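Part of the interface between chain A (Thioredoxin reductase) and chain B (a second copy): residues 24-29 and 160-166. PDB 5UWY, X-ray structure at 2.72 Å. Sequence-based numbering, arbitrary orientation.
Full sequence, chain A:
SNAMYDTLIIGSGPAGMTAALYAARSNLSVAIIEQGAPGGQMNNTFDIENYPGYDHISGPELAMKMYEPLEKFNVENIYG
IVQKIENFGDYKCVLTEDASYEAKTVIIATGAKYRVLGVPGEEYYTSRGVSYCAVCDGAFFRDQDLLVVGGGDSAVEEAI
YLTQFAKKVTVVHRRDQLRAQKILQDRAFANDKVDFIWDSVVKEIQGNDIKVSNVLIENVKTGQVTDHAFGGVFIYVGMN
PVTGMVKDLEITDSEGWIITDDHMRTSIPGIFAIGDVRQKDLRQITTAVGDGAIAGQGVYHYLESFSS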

ATOM      1  N   ALA A  24       2.934  16.348  -3.454  1.00 29.79           N
ATOM      2  CA  ALA A  24       2.512  17.720  -3.194  1.00 29.92           C
ATOM      3  C   ALA A  24       2.682  18.079  -1.725  1.00 36.69           C
ATOM      4  O   ALA A  24       3.108  19.193  -1.399  1.00 45.72           O
ATOM      5  CB  ALA A  24       1.062  17.915  -3.629  1.00 31.71           C
ATOM      6  N   ARG A  25       2.354  17.148  -0.825  1.00 37.94           N
ATOM      7  CA  ARG A  25       2.530  17.400   0.602  1.00 30.60           C
ATOM      8  C   ARG A  25       3.977  17.737   0.937  1.00 34.79           C
ATOM      9  O   ARG A  25       4.236  18.461   1.903  1.00 43.68           O
ATOM     10  CB  ARG A  25       2.063  16.189   1.411  1.00 30.33           C
ATOM     11  CG  ARG A  25       1.801  16.483   2.875  1.00 31.79           C
ATOM     12  CD  ARG A  25       0.897  15.431   3.491  1.00 32.25           C
ATOM     13  NE  ARG A  25       0.588  15.726   4.888  1.00 35.28           N
ATOM     14  CZ  ARG A  25       1.342  15.353   5.914  1.00 39.25           C
ATOM     15  NH1 ARG A  25       2.456  14.663   5.709  1.00 42.85           N
ATOM     16  NH2 ARG A  25       0.983  15.669   7.151  1.00 51.13           N
ATOM     17  N   SER A  26       4.927  17.229   0.152  1.00 30.36           N
ATOM     18  CA  SER A  26       6.336  17.560   0.310  1.00 34.46           C
ATOM     19  C   SER A  26       6.706  18.890  -0.339  1.00 41.83           C
ATOM     20  O   SER A  26       7.900  19.162  -0.512  1.00 40.90           O
ATOM     21  CB  SER A  26       7.210  16.442  -0.266  1.00 35.60           C
ATOM     22  OG  SER A  26       6.652  15.167   0.007  1.00 58.71           O
ATOM     23  N   ASN A  27       5.714  19.705  -0.705  1.00 38.78           N
ATOM     24  CA  ASN A  27       5.927  21.049  -1.251  1.00 50.91           C
ATOM     25  C   ASN A  27       6.642  20.989  -2.602  1.00 53.87           C
ATOM     26  O   ASN A  27       7.700  21.589  -2.808  1.00 54.73           O
ATOM     27  CB  ASN A  27       6.697  21.930  -0.261  1.00 55.57           C
ATOM     28  CG  ASN A  27       6.128  23.327  -0.158  1.00 62.77           C
ATOM     29  OD1 ASN A  27       4.934  23.507   0.086  1.00 71.25           O
ATOM     30  ND2 ASN A  27       6.980  24.329  -0.350  1.00 66.02           N
ATOM     31  N   LEU A  28       6.035  20.252  -3.530  1.00 52.10           N
ATOM     32  CA  LEU A  28       6.538  20.141  -4.891  1.00 49.26           C
ATOM     33  C   LEU A  28       5.426  20.473  -5.876  1.00 55.21           C
ATOM     34  O   LEU A  28       4.238  20.287  -5.586  1.00 63.10           O
ATOM     35  CB  LEU A  28       7.090  18.736  -5.178  1.00 35.28           C
ATOM     36  CG  LEU A  28       8.203  18.226  -4.260  1.00 25.03           C
ATOM     37  CD1 LEU A  28       8.588  16.802  -4.629  1.00 23.41           C
ATOM     38  CD2 LEU A  28       9.412  19.145  -4.312  1.00 32.06           C
ATOM     39  N   SER A  29       5.823  20.975  -7.043  1.00 43.83           N
ATOM     40  CA  SER A  29       4.878  21.284  -8.113  1.00 43.23           C
ATOM     41  C   SER A  29       4.357  19.983  -8.710  1.00 41.04           C
ATOM     42  O   SER A  29       5.115  19.224  -9.326  1.00 39.52           O
ATOM     43  CB  SER A  29       5.552  22.145  -9.176  1.00 38.27           C
ATOM     44  OG  SER A  29       6.408  23.101  -8.577  1.00 63.94           O
TER
ATOM     45  N   ILE B 160      17.167  19.043   5.949  1.00 55.82           N
ATOM     46  CA  ILE B 160      16.977  19.770   4.697  1.00 56.18           C
ATOM     47  C   ILE B 160      15.653  19.391   4.045  1.00 50.23           C
ATOM     48  O   ILE B 160      15.086  20.181   3.283  1.00 55.77           O
ATOM     49  CB  ILE B 160      18.165  19.576   3.737  1.00 60.11           C
ATOM     50  CG1 ILE B 160      18.720  18.158   3.833  1.00 61.38           C
ATOM     51  CG2 ILE B 160      19.252  20.607   4.028  1.00 76.47           C
ATOM     52  CD1 ILE B 160      19.846  17.894   2.856  1.00 64.96           C
ATOM     53  N   TYR B 161      15.118  18.205   4.342  1.00 45.54           N
ATOM     54  CA  TYR B 161      13.739  17.930   3.948  1.00 44.87           C
ATOM     55  C   TYR B 161      12.778  18.853   4.686  1.00 57.12           C
ATOM     56  O   TYR B 161      11.791  19.326   4.109  1.00 60.87           O
ATOM     57  CB  TYR B 161      13.378  16.466   4.205  1.00 43.98           C
ATOM     58  CG  TYR B 161      11.907  16.162   3.988  1.00 43.40           C
ATOM     59  CD1 TYR B 161      11.390  15.999   2.708  1.00 43.26           C
ATOM     60  CD2 TYR B 161      11.036  16.044   5.064  1.00 51.28           C
ATOM     61  CE1 TYR B 161      10.046  15.722   2.507  1.00 42.86           C
ATOM     62  CE2 TYR B 161       9.693  15.769   4.871  1.00 42.69           C
ATOM     63  CZ  TYR B 161       9.203  15.610   3.592  1.00 44.88           C
ATOM     64  OH  TYR B 161       7.866  15.337   3.403  1.00 58.77           O
ATOM     65  N   LEU B 162      13.059  19.130   5.961  1.00 55.80           N
ATOM     66  CA  LEU B 162      12.215  20.034   6.729  1.00 45.63           C
ATOM     67  C   LEU B 162      12.308  21.474   6.241  1.00 52.94           C
ATOM     68  O   LEU B 162      11.392  22.261   6.508  1.00 46.76           O
ATOM     69  CB  LEU B 162      12.576  19.954   8.212  1.00 45.84           C
ATOM     70  CG  LEU B 162      12.003  18.730   8.927  1.00 45.01           C
ATOM     71  CD1 LEU B 162      12.390  18.718  10.395  1.00 45.35           C
ATOM     72  CD2 LEU B 162      10.495  18.688   8.762  1.00 44.51           C
ATOM     73  N   THR B 163      13.379  21.840   5.531  1.00 51.13           N
ATOM     74  CA  THR B 163      13.446  23.181   4.955  1.00 48.05           C
ATOM     75  C   THR B 163      12.331  23.439   3.946  1.00 53.21           C
ATOM     76  O   THR B 163      12.079  24.599   3.602  1.00 66.41           O
ATOM     77  CB  THR B 163      14.799  23.420   4.282  1.00 48.77           C
ATOM     78  OG1 THR B 163      14.955  22.522   3.176  1.00 55.51           O
ATOM     79  CG2 THR B 163      15.932  23.213   5.269  1.00 53.29           C
ATOM     80  N   GLN B 164      11.659  22.389   3.465  1.00 50.75           N
ATOM     81  CA  GLN B 164      10.568  22.557   2.513  1.00 46.74           C
ATOM     82  C   GLN B 164       9.313  23.152   3.138  1.00 52.28           C
ATOM     83  O   GLN B 164       8.390  23.514   2.400  1.00 48.36           O
ATOM     84  CB  GLN B 164      10.229  21.215   1.863  1.00 51.51           C
ATOM     85  CG  GLN B 164      11.371  20.603   1.077  1.00 61.19           C
ATOM     86  CD  GLN B 164      11.346  21.004  -0.382  1.00 63.55           C
ATOM     87  OE1 GLN B 164      10.485  20.564  -1.143  1.00 50.30           O
ATOM     88  NE2 GLN B 164      12.292  21.849  -0.780  1.00 72.33           N
ATOM     89  N   PHE B 165       9.250  23.253   4.460  1.00 56.37           N
ATOM     90  CA  PHE B 165       8.105  23.850   5.139  1.00 46.86           C
ATOM     91  C   PHE B 165       8.501  24.950   6.109  1.00 51.54           C
ATOM     92  O   PHE B 165       7.846  25.994   6.146  1.00 53.65           O
ATOM     93  CB  PHE B 165       7.306  22.778   5.899  1.00 46.01           C
ATOM     94  CG  PHE B 165       7.216  21.463   5.186  1.00 45.17           C
ATOM     95  CD1 PHE B 165       6.226  21.241   4.247  1.00 45.93           C
ATOM     96  CD2 PHE B 165       8.106  20.441   5.467  1.00 50.69           C
ATOM     97  CE1 PHE B 165       6.133  20.033   3.595  1.00 44.72           C
ATOM     98  CE2 PHE B 165       8.019  19.227   4.815  1.00 44.05           C
ATOM     99  CZ  PHE B 165       7.029  19.023   3.877  1.00 46.87           C
ATOM    100  N   ALA B 166       9.553  24.745   6.894  1.00 50.51           N
ATOM    101  CA  ALA B 166       9.901  25.661   7.966  1.00 48.84           C
ATOM    102  C   ALA B 166      10.621  26.893   7.426  1.00 60.99           C
ATOM    103  O   ALA B 166      11.187  26.890   6.328  1.00 68.35           O
ATOM    104  CB  ALA B 166      10.780  24.960   9.001  1.00 48.73           C
TER

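The contact is small, with 259 Å² buried between the two stretches on both sides together, and it joins the end of a helix and the loop after it in chain A to residues 161-165 of chain B. The closest CA atoms across the contact are those of Asn A27 and Gln B164, 6.2 Å apart.

Ala A24 is out of reach of chain B, but it shapes the turn that follows. Its carbonyl oxygen O accepts a hydrogen bond from the backbone N of Asn A27 at 2.7 Å, an i to i+3 link that closes the chain tightly as the helix finishes.

Arg A25 meets the partner through its backbone. Its CB points sideways, its CG, 5.6 Å from CE1 of Phe B165, is the side chain's nearest approach, and its NH1 and NH2 are hydrogen-bonded elsewhere in the structure. Its O, by contrast, lies 3.0 Å from CE1 of Phe B165, near the ring plane and at the edge. That position is favourable in principle, because the rim of an aromatic ring carries partial positive charge and a carbonyl oxygen partial negative charge; the separation is nevertheless short for an oxygen and a carbon.

Ser A26, the first residue to leave helical phi/psi (-81/14), is buried and touches three residues of chain B. Its CA is 3.9 Å from CZ of Phe B165, an oblique approach to that ring. Its side chain, with chi1 in the m well, brings OG to 3.6 Å from OH of Tyr B161, while its CB sits at the edge of the tyrosine ring, near the plane. The CB of Tyr B161 points sideways, but the end of its side chain comes nearer.

The backbone O of Ser A26 is 3.0 Å from the atom modelled as OE1 of Gln B164. Two oxygens this close would repel each other, so the side-chain amide of Gln B164 is probably turned over in the model; the exchange would put nitrogen at this position, where a hydrogen bond may form.

Asn A27 has phi/psi of 65/56, in the left-handed region, and the CB atoms of Asn A27 and Gln B164 each point toward the other stretch. The side chain of Asn A27 reaches across to the partner's backbone, with ND2 3.2 Å from O of Gln B164. Its chi1 of -137° lies between wells, so the conformation is not a standard rotamer. The side chain also passes the phenylalanine, CB lying 4.3 Å from CE1 of Phe B165.

Leu A28 contributes little, 11 Å² of its surface being covered. Although its CB points sideways, its m,t rotamer carries CD2 to 3.6 Å from the modelled OE1 of Gln B164. With Ser A29 the chain is again out of reach.

In chain B, backbone hydrogen bonds from Gln B164 N to Tyr B161 O and from Phe B165 N to Leu B162 O, both 3.1 Å, tie Gln B164 and Phe B165 back to the residues before them.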